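Local coordinates for protein cell division GTPase FtsZ, diverged (Clostridium botulinum C, PDB 3V3T) that is a diverged member of the tubulin/FtsZ family, pairing a Rossmann-like nucleotide-binding-type domain with a smaller C-terminal domain like that of TubZ, at residues Thr37-Lys40 with Asp41-Ser44; Phe186-Met189 with Ser190-His193; Asn298-Ile301 with Glu302-Lys306. The protein carries 1 engineered substitution. All coordinates share one frame; numbering follows the deposited sequence.

Three short stretches from one tubulin/FtsZ-type chain illustrate how neighbouring residues adapt to the start, the end and the body of a helix. Contact 1 lies at the surface, where a serine caps the first turn of helix 39-43; contact 2 is partly buried, where helix 172-187 runs out into turns; contact 3 is a surface stretch of regular helix near the end of helix 291-306. No helix is shared, and the closest pair, contacts 1 and 3, remain about 22 Å apart at their nearest atoms. Charged and capping groups dominate contact 1, a turn contact 2, with a stack seen in one conformer, and aliphatic i to i+4 pairs beside acidic residues contact 3.

Contact 1: residues Thr37-Lys40 with Asp41-Ser44; sequences TSKK and DLDS
Ser-38 and Asp-41 meet at a classic N-cap, the opening of helix 39-43 in the beta-alpha-beta unit formed with strands 31-36 and 51-53 of the GTPase-type domain. The hydroxyl of Ser-38 stands anti to its own nitrogen (chi1 159°), which swings OG forward over the first turn, where it accepts the backbone N-H of Asp-41 at 3.0 Å from OG to N. The hydroxyl stands in for the carbonyl of a preceding turn, as an N-cap does. The next bond along, from Leu-42 N to Ser-38 O, is longer at 3.3 Å but almost straight (173° at the hydrogen), and Asp-43 N holds Lys-39 O firmly at 2.7 Å.

The tight side of the contact gathers here. The carboxylate of Asp-41 packs beside the cap, its CG 3.2 Å from Ser-38 OG, yet its main partner is elsewhere: OD1 takes a hydrogen bond from Gln-14 NE2. Buried Leu-42 lays CG 3.5 Å from Ser-38 O and packs on Phe-34 and Asn-36 of strand 31-36 and, like Lys-39, on His-53 of strand 51-53.

Toward solvent the fit slackens. Ser-44 N makes a weak, bent bond to Lys-40 O (124°) and a second bond to Asp-41 O. The Lys-39 chain, bent at chi2, crosses the side chain of exposed Asp-43 at about a right angle, and its CG and CE approach the oxygens more closely than NZ does: CE lies 3.4 Å from Asp-43 OD1, while the long salt bridge from Lys-39 NZ to that same OD1 spans 3.8 Å.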
# COMPACT_ATOMS: atom_id res chain seq x y z
N THR A 37 12.94 -15.27 0.18
CA THR A 37 13.51 -16.60 0.01
C THR A 37 14.69 -16.57 -0.96
O THR A 37 15.58 -17.41 -0.89
CB THR A 37 12.46 -17.62 -0.48
OG1 THR A 37 11.73 -17.06 -1.58
CG2 THR A 37 11.49 -17.95 0.64
N SER A 38 14.71 -15.59 -1.86
CA SER A 38 15.74 -15.51 -2.89
C SER A 38 16.90 -14.60 -2.51
O SER A 38 16.70 -13.39 -2.31
CB SER A 38 15.14 -15.03 -4.21
OG SER A 38 16.14 -14.49 -5.06
N LYS A 39 18.11 -15.15 -2.43
CA LYS A 39 19.29 -14.36 -2.10
C LYS A 39 19.66 -13.43 -3.26
O LYS A 39 20.02 -12.26 -3.04
CB LYS A 39 20.46 -15.26 -1.72
CG LYS A 39 21.60 -14.51 -1.04
CD LYS A 39 21.06 -13.64 0.10
CE LYS A 39 22.11 -12.63 0.59
NZ LYS A 39 21.52 -11.60 1.51
N LYS A 40 19.58 -13.95 -4.48
CA LYS A 40 19.80 -13.14 -5.68
C LYS A 40 18.97 -11.85 -5.63
O LYS A 40 19.50 -10.77 -5.87
CB LYS A 40 19.46 -13.95 -6.93
CG LYS A 40 20.20 -15.28 -7.03
CD LYS A 40 19.26 -16.45 -7.37
CE LYS A 40 18.12 -16.60 -6.36
NZ LYS A 40 18.56 -17.13 -5.03
N ASP A 41 17.68 -11.97 -5.30
CA ASP A 41 16.81 -10.80 -5.20
C ASP A 41 17.29 -9.80 -4.16
O ASP A 41 17.40 -8.60 -4.44
CB ASP A 41 15.37 -11.21 -4.90
CG ASP A 41 14.67 -11.83 -6.10
OD1 ASP A 41 15.15 -11.67 -7.25
OD2 ASP A 41 13.61 -12.47 -5.90
N LEU A 42 17.57 -10.28 -2.95
CA LEU A 42 18.12 -9.43 -1.89
C LEU A 42 19.42 -8.77 -2.33
O LEU A 42 19.63 -7.58 -2.12
CB LEU A 42 18.35 -10.24 -0.61
CG LEU A 42 17.07 -10.81 -0.02
CD1 LEU A 42 17.37 -11.61 1.24
CD2 LEU A 42 16.09 -9.68 0.27
N ASP A 43 20.30 -9.56 -2.94
CA ASP A 43 21.60 -9.05 -3.37
C ASP A 43 21.48 -7.99 -4.46
O ASP A 43 22.36 -7.15 -4.62
CB ASP A 43 22.51 -10.19 -3.85
CG ASP A 43 23.11 -10.97 -2.71
OD1 ASP A 43 23.28 -10.39 -1.62
OD2 ASP A 43 23.41 -12.18 -2.89
N SER A 44 20.38 -8.04 -5.20
CA SER A 44 20.21 -7.14 -6.33
C SER A 44 19.44 -5.86 -5.98
O SER A 44 19.23 -5.00 -6.84
CB SER A 44 19.53 -7.87 -7.48
OG SER A 44 19.35 -6.99 -8.57

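Contact 2: residues Phe186-Met189 with Ser190-His193; sequences FMNM and SESH
The carbonyl oxygen of Asn-188 receives the N-H of Glu-191 at 3.1 Å from O to N, closing a type I beta turn at the place where helix 172-187 gives way to the loop leading to helix 200-208. The N-H points well at the oxygen (165°), but it comes from above the carbonyl plane, 56° out of it. One turn earlier Met-189 N reaches Phe-186 O at 3.2 Å, so two such turns follow in succession and carry the chain off the helix in small steps.

The side chain of Glu-191 then folds back over its turn partner. With CG anti to the carbonyl carbon, it runs past Asn-188 O, which CG approaches to 3.2 Å, and lays its carboxylate flat against the Asn-188 amide. The two planes are only 5° apart, and Glu-191 OE2 rests 3.5 Å from Asn-188 CG. No hydrogen bond joins these groups, and because exposed Glu-191 was modelled in two conformers, the stack describes one of them and remains tentative. The amide itself is tied elsewhere, OD1 accepting from Lys-4 NZ.

The methionines, by contrast, are buried. Met-189 is turned to Val-198 and to Val-283 of strand 281-287, while Met-187 packs on Ile-203 and Leu-207 of helix 200-208. Ser-190 also touches Ile-203, so the residue just past the helix end shares a neighbour with the last turn, and its OG lies 3.7 Å from Met-187 O.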
# COMPACT_ATOMS: atom_id res chain seq x y z
N PHE A 186 2.55 12.27 -0.08
CA PHE A 186 1.63 12.20 1.05
C PHE A 186 2.35 12.54 2.37
O PHE A 186 1.94 13.44 3.10
CB PHE A 186 0.97 10.81 1.05
CG PHE A 186 0.37 10.41 2.36
CD1 PHE A 186 -0.30 11.31 3.15
CD2 PHE A 186 0.47 9.09 2.78
CE1 PHE A 186 -0.85 10.92 4.34
CE2 PHE A 186 -0.09 8.69 3.97
CZ PHE A 186 -0.75 9.61 4.76
N MET A 187 3.46 11.87 2.65
CA MET A 187 4.27 12.18 3.83
C MET A 187 4.83 13.60 3.85
O MET A 187 5.19 14.10 4.91
CB MET A 187 5.41 11.17 3.96
CG MET A 187 4.95 9.74 4.13
SD MET A 187 4.06 9.51 5.69
CE MET A 187 2.41 10.02 5.25
N ASN A 188 4.94 14.26 2.70
CA ASN A 188 5.48 15.62 2.68
C ASN A 188 4.46 16.76 2.85
O ASN A 188 4.82 17.92 2.70
CB ASN A 188 6.27 15.88 1.39
CG ASN A 188 7.60 15.16 1.36
OD1 ASN A 188 8.18 14.84 2.41
ND2 ASN A 188 8.10 14.91 0.16
N MET A 189 3.21 16.43 3.15
CA MET A 189 2.16 17.44 3.26
C MET A 189 2.38 18.36 4.46
O MET A 189 1.72 19.39 4.59
CB MET A 189 0.78 16.80 3.34
CG MET A 189 0.31 16.16 2.06
SD MET A 189 -1.17 15.19 2.31
CE MET A 189 -2.43 16.45 2.27
N SER A 190 3.31 17.98 5.33
CA SER A 190 3.61 18.81 6.50
C SER A 190 4.70 19.85 6.24
O SER A 190 4.92 20.72 7.09
CB SER A 190 3.98 17.94 7.71
OG SER A 190 4.87 16.90 7.35
N GLU A 191 5.36 19.77 5.09
CA GLU A 191 6.42 20.73 4.77
C GLU A 191 5.94 22.16 5.00
O GLU A 191 4.94 22.59 4.41
CB GLU A 191 6.91 20.54 3.33
CG GLU A 191 7.68 19.23 3.12
CD GLU A 191 8.05 18.98 1.67
OE1 GLU A 191 7.32 19.46 0.77
OE2 GLU A 191 9.07 18.30 1.43
N SER A 192 6.65 22.89 5.86
CA SER A 192 6.25 24.23 6.27
C SER A 192 5.73 25.08 5.11
O SER A 192 6.21 24.98 3.98
CB SER A 192 7.38 24.95 7.01
OG SER A 192 8.43 25.32 6.13
N HIS A 193 4.74 25.91 5.40
CA HIS A 193 4.11 26.75 4.39
C HIS A 193 3.18 27.77 5.04
O HIS A 193 2.66 27.53 6.13
CB HIS A 193 3.34 25.88 3.40
CG HIS A 193 2.70 26.65 2.29
ND1 HIS A 193 1.49 27.29 2.44
CD2 HIS A 193 3.09 26.87 1.01
CE1 HIS A 193 1.16 27.89 1.30
NE2 HIS A 193 2.12 27.65 0.42

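Contact 3: residues Asn298-Ile301 with Glu302-Lys306; sequences NEII and EDKMK
Four successive alpha-helical i to i+4 bonds join the two halves of this stretch, from Glu-302 N to Asn-298 O, at 2.9 Å, through to Met-305 N to Ile-301 O, also 2.9 Å. On this regular frame, side chains four residues apart line up in pairs. The CG2 branch of Ile-300, anti to its backbone N, lies alongside the Lys-304 chain, touching its CD at 3.5 Å, so the lysine's hydrocarbon part is packed before its charge leaves the helix. One position on, Met-305 extends beyond CG next to Ile-301 and sets its CE methyl against CG2 at 3.6 Å.

The acidic side chains are paired without bonds. Glu-299 and exposed Asp-303 run side by side with their carboxylate planes 53° apart, and Asp-303 OD2 comes within 2.9 Å of Glu-299 O, a non-bonded approach of two acceptors. Glu-302 instead stretches back past Asn-298 O, its CG at 3.2 Å.

Helix 291-306, which follows strand 281-287, leans on helix 136-152: Ile-300 and Ile-301 both touch His-139, Asn-298 meets Ile-143, and Lys-304 packs on Ile-136 while its NZ donates to Glu-134 O just ahead of that helix.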
# COMPACT_ATOMS: atom_id res chain seq x y z
N ASN A 298 -11.74 -13.66 -9.90
CA ASN A 298 -12.46 -14.93 -10.01
C ASN A 298 -13.00 -15.16 -11.41
O ASN A 298 -12.97 -16.28 -11.92
CB ASN A 298 -13.58 -15.03 -8.98
CG ASN A 298 -13.06 -15.36 -7.60
OD1 ASN A 298 -12.38 -16.37 -7.42
ND2 ASN A 298 -13.35 -14.50 -6.63
N GLU A 299 -13.48 -14.09 -12.03
CA GLU A 299 -13.97 -14.18 -13.40
C GLU A 299 -12.84 -14.50 -14.38
O GLU A 299 -13.04 -15.20 -15.37
CB GLU A 299 -14.68 -12.88 -13.80
CG GLU A 299 -15.60 -13.03 -15.01
CD GLU A 299 -16.68 -11.97 -15.04
OE1 GLU A 299 -16.59 -10.99 -14.26
OE2 GLU A 299 -17.63 -12.11 -15.84
N ILE A 300 -11.65 -13.98 -14.10
CA ILE A 300 -10.48 -14.27 -14.93
C ILE A 300 -10.11 -15.74 -14.80
O ILE A 300 -9.83 -16.41 -15.79
CB ILE A 300 -9.26 -13.44 -14.50
CG1 ILE A 300 -9.60 -11.94 -14.47
CG2 ILE A 300 -8.07 -13.75 -15.39
CD1 ILE A 300 -10.05 -11.40 -15.80
N ILE A 301 -10.11 -16.23 -13.57
CA ILE A 301 -9.78 -17.62 -13.30
C ILE A 301 -10.75 -18.56 -14.00
O ILE A 301 -10.34 -19.51 -14.65
CB ILE A 301 -9.77 -17.90 -11.78
CG1 ILE A 301 -8.58 -17.19 -11.14
CG2 ILE A 301 -9.74 -19.39 -11.50
CD1 ILE A 301 -8.71 -16.99 -9.66
N GLU A 302 -12.05 -18.27 -13.87
CA GLU A 302 -13.07 -19.06 -14.55
C GLU A 302 -12.82 -19.15 -16.05
O GLU A 302 -12.87 -20.23 -16.64
CB GLU A 302 -14.47 -18.46 -14.33
CG GLU A 302 -15.02 -18.57 -12.92
CD GLU A 302 -16.40 -17.93 -12.79
OE1 GLU A 302 -17.31 -18.33 -13.55
OE2 GLU A 302 -16.57 -17.03 -11.94
N ASP A 303 -12.55 -18.00 -16.67
CA ASP A 303 -12.37 -17.93 -18.12
C ASP A 303 -11.09 -18.63 -18.60
O ASP A 303 -11.09 -19.27 -19.65
CB ASP A 303 -12.40 -16.48 -18.59
CG ASP A 303 -13.70 -15.80 -18.24
OD1 ASP A 303 -14.71 -16.51 -18.07
OD2 ASP A 303 -13.70 -14.55 -18.12
N LYS A 304 -10.02 -18.51 -17.82
CA LYS A 304 -8.77 -19.18 -18.16
C LYS A 304 -8.85 -20.69 -17.92
O LYS A 304 -8.13 -21.47 -18.56
CB LYS A 304 -7.59 -18.57 -17.40
CG LYS A 304 -6.89 -17.45 -18.17
CD LYS A 304 -6.55 -16.27 -17.27
CE LYS A 304 -6.10 -15.07 -18.08
NZ LYS A 304 -4.74 -15.26 -18.65
N MET A 305 -9.72 -21.10 -17.01
CA MET A 305 -9.95 -22.52 -16.75
C MET A 305 -10.79 -23.13 -17.86
O MET A 305 -10.61 -24.29 -18.23
CB MET A 305 -10.66 -22.72 -15.41
CG MET A 305 -9.73 -22.80 -14.22
SD MET A 305 -10.64 -23.15 -12.72
CE MET A 305 -9.35 -22.99 -11.49
N LYS A 306 -11.73 -22.33 -18.37
CA LYS A 306 -12.54 -22.74 -19.50
C LYS A 306 -11.62 -23.11 -20.65
O LYS A 306 -11.78 -24.16 -21.28
CB LYS A 306 -13.48 -21.60 -19.89
CG LYS A 306 -14.65 -22.02 -20.76
CD LYS A 306 -15.73 -20.96 -20.81
CE LYS A 306 -16.89 -21.43 -21.67
NZ LYS A 306 -18.00 -20.44 -21.73